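Local coordinates for protein putative agmatinase (Clostridium difficile, PDB 3LHL) that probably hydrolyses agmatine to putrescine and urea, as a manganese-dependent member of the arginase family, at residues V100-P103 and A104-V108; E80-K83 and I84-S88; A263-I266 and L267-C271. All coordinates share one frame; numbering follows the deposited sequence.

Interaction 1. Residues V100-P103 and A104-V108; sequences VTLP and AFKAV
Ala104 lies four residues after Val100, near the start of helix 101-111. Its CB lies 3.6 Å from Val100 O. Pro103, just before it, has no N-H to give, which is no loss in the first turn of a helix. The next residue, Phe105, gives its N-H to Thr101 O at 2.8 Å. Its CB rests on the same carbonyl oxygen. With CG anti to the backbone N (chi1 172°), the ring swings away from residues 100-103 and packs on Ile144 and Val148 of helix 140-148. Lys106 N bonds to Leu102 O at 3.0 Å. The lysine chain is extended beyond CG and runs past the leucine, crossing it at a slant. Its CE touches Leu102 CD1 at 3.6 Å, so the end of the lysine chain meets one leucine branch. Ala107 N completes the set with a bond to Pro103 O (3.0 Å). Thr101 OG1 bonds to Asp245, close to the manganese ligand His98, so the turn lies beside the metal site. Val100 and Pro103 meet Ile77 of helix 70-86, while Ala104 packs on Met93 of strand 90-95 and Tyr198 of strand 196-202.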
loop_
_atom_site.group_PDB
_atom_site.type_symbol
_atom_site.label_atom_id
_atom_site.label_comp_id
_atom_site.label_asym_id
_atom_site.label_seq_id
_atom_site.Cartn_x
_atom_site.Cartn_y
_atom_site.Cartn_z
ATOM N N VAL A 100 3.702 -1.405 8.644
ATOM C CA VAL A 100 2.830 -2.583 8.650
ATOM C C VAL A 100 3.031 -3.451 7.410
ATOM O O VAL A 100 2.704 -4.637 7.410
ATOM C CB VAL A 100 1.317 -2.205 8.732
ATOM C CG1 VAL A 100 1.053 -1.348 9.963
ATOM C CG2 VAL A 100 0.879 -1.496 7.465
ATOM N N THR A 101 3.565 -2.847 6.355
ATOM C CA THR A 101 3.820 -3.549 5.109
ATOM C C THR A 101 4.924 -4.613 5.228
ATOM O O THR A 101 4.885 -5.630 4.534
ATOM C CB THR A 101 4.210 -2.541 4.002
ATOM O OG1 THR A 101 3.078 -1.717 3.695
ATOM C CG2 THR A 101 4.671 -3.261 2.740
ATOM N N LEU A 102 5.896 -4.390 6.111
ATOM C CA LEU A 102 7.001 -5.337 6.256
ATOM C C LEU A 102 6.547 -6.748 6.633
ATOM O O LEU A 102 6.825 -7.700 5.904
ATOM C CB LEU A 102 8.031 -4.807 7.264
ATOM C CG LEU A 102 9.250 -5.679 7.595
ATOM C CD1 LEU A 102 9.933 -6.179 6.313
ATOM C CD2 LEU A 102 10.223 -4.858 8.435
ATOM N N PRO A 103 5.847 -6.905 7.770
ATOM C CA PRO A 103 5.395 -8.247 8.154
ATOM C C PRO A 103 4.410 -8.844 7.154
ATOM O O PRO A 103 4.420 -10.049 6.907
ATOM C CB PRO A 103 4.770 -8.027 9.532
ATOM C CG PRO A 103 4.323 -6.598 9.493
ATOM C CD PRO A 103 5.484 -5.918 8.802
ATOM N N ALA A 104 3.567 -7.993 6.576
ATOM C CA ALA A 104 2.580 -8.442 5.604
ATOM C C ALA A 104 3.300 -9.009 4.394
ATOM O O ALA A 104 2.976 -10.098 3.909
ATOM C CB ALA A 104 1.690 -7.280 5.186
ATOM N N PHE A 105 4.284 -8.257 3.909
ATOM C CA PHE A 105 5.060 -8.680 2.761
ATOM C C PHE A 105 5.743 -10.000 3.070
ATOM O O PHE A 105 5.743 -10.913 2.246
ATOM C CB PHE A 105 6.128 -7.648 2.403
ATOM C CG PHE A 105 7.073 -8.128 1.345
ATOM C CD1 PHE A 105 6.642 -8.266 0.027
ATOM C CD2 PHE A 105 8.362 -8.536 1.681
ATOM C CE1 PHE A 105 7.483 -8.815 -0.941
ATOM C CE2 PHE A 105 9.209 -9.082 0.728
ATOM C CZ PHE A 105 8.771 -9.225 -0.588
ATOM N N LYS A 106 6.325 -10.102 4.261
ATOM C CA LYS A 106 7.008 -11.331 4.637
ATOM C C LYS A 106 6.087 -12.539 4.543
ATOM O O LYS A 106 6.462 -13.567 3.982
ATOM C CB LYS A 106 7.588 -11.218 6.051
ATOM C CG LYS A 106 8.867 -10.387 6.112
ATOM C CD LYS A 106 9.409 -10.275 7.527
ATOM C CE LYS A 106 10.680 -9.444 7.556
ATOM N NZ LYS A 106 11.251 -9.333 8.927
ATOM N N ALA A 107 4.880 -12.409 5.085
ATOM C CA ALA A 107 3.918 -13.501 5.056
ATOM C C ALA A 107 3.626 -13.911 3.610
ATOM O O ALA A 107 3.448 -15.091 3.317
ATOM C CB ALA A 107 2.625 -13.087 5.766
ATOM N N VAL A 108 3.581 -12.933 2.711
ATOM C CA VAL A 108 3.315 -13.214 1.307
ATOM C C VAL A 108 4.554 -13.827 0.654
ATOM O O VAL A 108 4.457 -14.811 -0.086
ATOM C CB VAL A 108 2.928 -11.927 0.536
ATOM C CG1 VAL A 108 2.684 -12.254 -0.931
ATOM C CG2 VAL A 108 1.677 -11.299 1.152
#

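Interaction 2. Residues E80-K83 and I84-S88; sequences ETYK and IVRDS. With PO4 (phosphate ion), chain G.
Tyr82 O accepts the N-H of Arg86 at 2.6 Å, in the last turns of helix 70-86. Val85 N reaches Thr81 O in the same i to i+4 pattern, and Asp87 N reaches Lys83 O at a more bent angle of 141°. The bond from Ile84 N to Glu80 O is weak. On the outer side, Arg86 CB lies over one face of the Tyr82 ring, 4.2 Å from its centroid, in a CH-pi contact. The guanidinium does not stack on this ring, since the two planes are 69° apart. A bend at chi3 (62°) turns it back over Lys83, whose CB lies 3.6 Å from Arg86 NH2. Arg86 NE forms a salt bridge with Asp87 OD1 at 2.9 Å, approaching from above the carboxylate plane. Arg86 NH1 bonds to O2 of a phosphate ion at 2.8 Å, probably a crystallisation component. The guanidinium is thus held by two anions, while Tyr5 also bonds to Asp87 OD2. On the inner side, Thr81 CG2 meets Val85 CG2 at 4.2 Å. Ile84 packs on Ile11 and Phe13 of strand 10-15. Ser88 N bonds to Val85 O, and Lys89 N pairs with Ile84 O. With Ser88, of positive phi, as the C-prime residue, these two links make the Schellman motif that ends helix 70-86 before the chain turns into strand 90-95.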
loop_
_atom_site.group_PDB
_atom_site.type_symbol
_atom_site.label_atom_id
_atom_site.label_comp_id
_atom_site.label_asym_id
_atom_site.label_seq_id
_atom_site.Cartn_x
_atom_site.Cartn_y
_atom_site.Cartn_z
ATOM N N GLU A 80 -1.826 -12.672 10.986
ATOM C CA GLU A 80 -3.079 -12.490 10.257
ATOM C C GLU A 80 -2.868 -12.682 8.760
ATOM O O GLU A 80 -3.626 -13.396 8.107
ATOM C CB GLU A 80 -3.659 -11.095 10.527
ATOM C CG GLU A 80 -5.020 -10.837 9.879
ATOM C CD GLU A 80 -6.082 -11.847 10.303
ATOM O OE1 GLU A 80 -6.310 -11.998 11.523
ATOM O OE2 GLU A 80 -6.694 -12.491 9.417
ATOM N N THR A 81 -1.829 -12.050 8.225
ATOM C CA THR A 81 -1.524 -12.144 6.800
ATOM C C THR A 81 -1.235 -13.589 6.409
ATOM O O THR A 81 -1.781 -14.085 5.427
ATOM C CB THR A 81 -0.295 -11.274 6.428
ATOM O OG1 THR A 81 -0.464 -9.954 6.948
ATOM C CG2 THR A 81 -0.135 -11.182 4.917
ATOM N N TYR A 82 -0.387 -14.260 7.188
ATOM C CA TYR A 82 -0.014 -15.643 6.904
ATOM C C TYR A 82 -1.222 -16.565 6.756
ATOM O O TYR A 82 -1.305 -17.347 5.808
ATOM C CB TYR A 82 0.908 -16.205 7.997
ATOM C CG TYR A 82 1.171 -17.680 7.801
ATOM C CD1 TYR A 82 1.894 -18.136 6.695
ATOM C CD2 TYR A 82 0.606 -18.628 8.652
ATOM C CE1 TYR A 82 2.036 -19.496 6.436
ATOM C CE2 TYR A 82 0.741 -19.995 8.402
ATOM C CZ TYR A 82 1.454 -20.420 7.292
ATOM O OH TYR A 82 1.565 -21.764 7.015
ATOM N N LYS A 83 -2.156 -16.483 7.693
ATOM C CA LYS A 83 -3.334 -17.324 7.611
ATOM C C LYS A 83 -4.095 -17.071 6.308
ATOM O O LYS A 83 -4.580 -18.013 5.672
ATOM C CB LYS A 83 -4.229 -17.082 8.825
ATOM C CG LYS A 83 -3.566 -17.482 10.130
ATOM C CD LYS A 83 -4.321 -16.951 11.334
ATOM C CE LYS A 83 -3.534 -17.201 12.612
ATOM N NZ LYS A 83 -4.158 -16.535 13.794
ATOM N N ILE A 84 -4.188 -15.809 5.898
ATOM C CA ILE A 84 -4.889 -15.478 4.660
ATOM C C ILE A 84 -4.141 -16.075 3.468
ATOM O O ILE A 84 -4.739 -16.703 2.594
ATOM C CB ILE A 84 -5.015 -13.947 4.477
ATOM C CG1 ILE A 84 -5.872 -13.362 5.609
ATOM C CG2 ILE A 84 -5.634 -13.629 3.112
ATOM C CD1 ILE A 84 -5.881 -11.855 5.664
ATOM N N VAL A 85 -2.826 -15.887 3.444
ATOM C CA VAL A 85 -2.013 -16.421 2.363
ATOM C C VAL A 85 -2.094 -17.945 2.358
ATOM O O VAL A 85 -2.216 -18.571 1.300
ATOM C CB VAL A 85 -0.532 -16.010 2.525
ATOM C CG1 VAL A 85 0.329 -16.734 1.486
ATOM C CG2 VAL A 85 -0.393 -14.492 2.393
ATOM N N ARG A 86 -2.012 -18.532 3.549
ATOM C CA ARG A 86 -2.069 -19.982 3.710
ATOM C C ARG A 86 -3.364 -20.548 3.144
ATOM O O ARG A 86 -3.381 -21.640 2.584
ATOM C CB ARG A 86 -1.969 -20.350 5.192
ATOM C CG ARG A 86 -2.192 -21.831 5.496
ATOM C CD ARG A 86 -2.604 -22.019 6.949
ATOM N NE ARG A 86 -3.868 -21.338 7.215
ATOM C CZ ARG A 86 -4.326 -21.041 8.426
ATOM N NH1 ARG A 86 -3.629 -21.359 9.509
ATOM N NH2 ARG A 86 -5.484 -20.415 8.550
ATOM N N ASP A 87 -4.449 -19.797 3.298
ATOM C CA ASP A 87 -5.747 -20.238 2.809
ATOM C C ASP A 87 -5.960 -19.909 1.334
ATOM O O ASP A 87 -7.087 -19.935 0.848
ATOM C CB ASP A 87 -6.858 -19.611 3.653
ATOM C CG ASP A 87 -6.782 -20.022 5.112
ATOM O OD1 ASP A 87 -6.163 -21.071 5.401
ATOM O OD2 ASP A 87 -7.350 -19.306 5.969
ATOM N N SER A 88 -4.873 -19.603 0.630
ATOM C CA SER A 88 -4.940 -19.273 -0.792
ATOM C C SER A 88 -5.856 -18.090 -1.086
ATOM O O SER A 88 -6.707 -18.154 -1.971
ATOM C CB SER A 88 -5.412 -20.483 -1.604
ATOM O OG SER A 88 -4.470 -21.538 -1.547
HETATM P P PO4 G . -1.664 -23.296 11.689
HETATM O O1 PO4 G . -0.529 -22.458 12.165
HETATM O O2 PO4 G . -1.724 -23.253 10.204
HETATM O O3 PO4 G . -1.466 -24.702 12.136
HETATM O O4 PO4 G . -2.938 -22.772 12.254
#

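Interaction 3. Residues A263-I266 and L267-C271; sequences ACKI and LRELC
Ile266 and Leu270 make a local contact one turn apart, within the long C-terminal helix 258-278. This helix packs against the parallel sheet of the alpha/beta arginase fold. The two side chains lie side by side and point the same way, with Ile266 CG2 3.9 Å from Leu270 CD1. Leu270 also meets Phe92 of strand 90-95, and Ile266 meets Phe227 of helix 224-227. Four successive i to i+4 bonds hold the backbone. They run from Leu267 N to Ala263 O, Arg268 N to Cys264 O, Glu269 N to Lys265 O and Leu270 N to Ile266 O. The third is nearly straight, with an N-H...O angle of 176°. Leu267 turns to the sheet and touches Phe92 and Ile94. On another side of the helix, the extended Lys265 chain passes Arg268 at a slant, and its CE lies 3.9 Å from Arg268 NH2. Arg268 is buried, and its charge is paired with Glu269, the next residue. Arg268 NH1 bonds to Glu42 O, and Glu269 OE1 to Ser45, which ties the helix to strand 44-45 and the residues just before it. In the salt bridge, Arg268 NE meets Glu269 OE2 at 2.7 Å, with the oxygen in the guanidinium plane.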
loop_
_atom_site.group_PDB
_atom_site.type_symbol
_atom_site.label_atom_id
_atom_site.label_comp_id
_atom_site.label_asym_id
_atom_site.label_seq_id
_atom_site.Cartn_x
_atom_site.Cartn_y
_atom_site.Cartn_z
ATOM N N ALA A 263 -9.237 7.874 0.050
ATOM C CA ALA A 263 -8.771 6.549 0.449
ATOM C C ALA A 263 -9.869 5.511 0.202
ATOM O O ALA A 263 -9.599 4.386 -0.221
ATOM C CB ALA A 263 -8.375 6.554 1.931
ATOM N N CYS A 264 -11.108 5.902 0.470
ATOM C CA CYS A 264 -12.234 5.002 0.285
ATOM C C CYS A 264 -12.393 4.636 -1.178
ATOM O O CYS A 264 -12.605 3.472 -1.510
ATOM C CB CYS A 264 -13.516 5.640 0.808
ATOM S SG CYS A 264 -13.620 5.705 2.615
ATOM N N LYS A 265 -12.279 5.630 -2.053
ATOM C CA LYS A 265 -12.422 5.384 -3.479
ATOM C C LYS A 265 -11.264 4.529 -3.988
ATOM O O LYS A 265 -11.458 3.624 -4.802
ATOM C CB LYS A 265 -12.483 6.707 -4.245
ATOM C CG LYS A 265 -12.849 6.560 -5.718
ATOM C CD LYS A 265 -13.024 7.927 -6.374
ATOM C CE LYS A 265 -13.608 7.805 -7.770
ATOM N NZ LYS A 265 -13.998 9.140 -8.307
ATOM N N ILE A 266 -10.057 4.810 -3.507
ATOM C CA ILE A 266 -8.903 4.033 -3.927
ATOM C C ILE A 266 -9.091 2.588 -3.469
ATOM O O ILE A 266 -8.800 1.645 -4.200
ATOM C CB ILE A 266 -7.595 4.632 -3.355
ATOM C CG1 ILE A 266 -7.288 5.949 -4.074
ATOM C CG2 ILE A 266 -6.437 3.651 -3.522
ATOM C CD1 ILE A 266 -6.028 6.647 -3.599
ATOM N N LEU A 267 -9.599 2.421 -2.256
ATOM C CA LEU A 267 -9.841 1.088 -1.725
ATOM C C LEU A 267 -10.800 0.341 -2.657
ATOM O O LEU A 267 -10.562 -0.818 -3.019
ATOM C CB LEU A 267 -10.439 1.182 -0.318
ATOM C CG LEU A 267 -10.978 -0.117 0.284
ATOM C CD1 LEU A 267 -9.872 -1.155 0.383
ATOM C CD2 LEU A 267 -11.570 0.171 1.654
ATOM N N ARG A 268 -11.878 1.010 -3.053
ATOM C CA ARG A 268 -12.860 0.385 -3.935
ATOM C C ARG A 268 -12.276 -0.057 -5.272
ATOM O O ARG A 268 -12.414 -1.221 -5.656
ATOM C CB ARG A 268 -14.031 1.326 -4.207
ATOM C CG ARG A 268 -15.129 0.670 -5.038
ATOM C CD ARG A 268 -16.181 1.670 -5.456
ATOM N NE ARG A 268 -15.655 2.617 -6.433
ATOM C CZ ARG A 268 -16.254 3.751 -6.776
ATOM N NH1 ARG A 268 -17.407 4.093 -6.217
ATOM N NH2 ARG A 268 -15.703 4.541 -7.685
ATOM N N GLU A 269 -11.624 0.865 -5.976
ATOM C CA GLU A 269 -11.053 0.546 -7.282
ATOM C C GLU A 269 -10.069 -0.622 -7.204
ATOM O O GLU A 269 -10.057 -1.489 -8.080
ATOM C CB GLU A 269 -10.359 1.777 -7.883
ATOM C CG GLU A 269 -11.192 3.058 -7.834
ATOM C CD GLU A 269 -12.522 2.949 -8.575
ATOM O OE1 GLU A 269 -12.639 3.502 -9.693
ATOM O OE2 GLU A 269 -13.451 2.309 -8.040
ATOM N N LEU A 270 -9.248 -0.646 -6.158
ATOM C CA LEU A 270 -8.279 -1.723 -6.001
ATOM C C LEU A 270 -8.962 -3.060 -5.760
ATOM O O LEU A 270 -8.545 -4.071 -6.313
ATOM C CB LEU A 270 -7.307 -1.412 -4.861
ATOM C CG LEU A 270 -6.248 -0.355 -5.200
ATOM C CD1 LEU A 270 -5.411 -0.049 -3.975
ATOM C CD2 LEU A 270 -5.366 -0.865 -6.335
ATOM N N CYS A 271 -10.007 -3.072 -4.936
ATOM C CA CYS A 271 -10.730 -4.309 -4.676
ATOM C C CYS A 271 -11.315 -4.801 -5.993
ATOM O O CYS A 271 -11.218 -5.978 -6.329
ATOM C CB CYS A 271 -11.861 -4.083 -3.666
ATOM S SG CYS A 271 -11.329 -3.931 -1.941
#

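In the fold
Each interaction is local to one helix or its end, and all three helices pack on the parallel eight-stranded sheet of the arginase fold. Along the chain the order is interaction 2, interaction 1, interaction 3. Interactions 1 and 2 have centres about 11 Å apart and touch directly, with Ala107 CB 3.5 Å from Thr81 CG2. The centre of interaction 3 is about 20 Å from that of interaction 1 and 22 Å from that of interaction 2. Interactions 1 and 2 meet strand 90-95 through Pro91 and Met93, interaction 3 through Phe92 and Ile94. These residues alternate along the strand, consistent with helices on both faces of the sheet. Interaction 1 lies near the manganese site, whereas interaction 2 is remote from it.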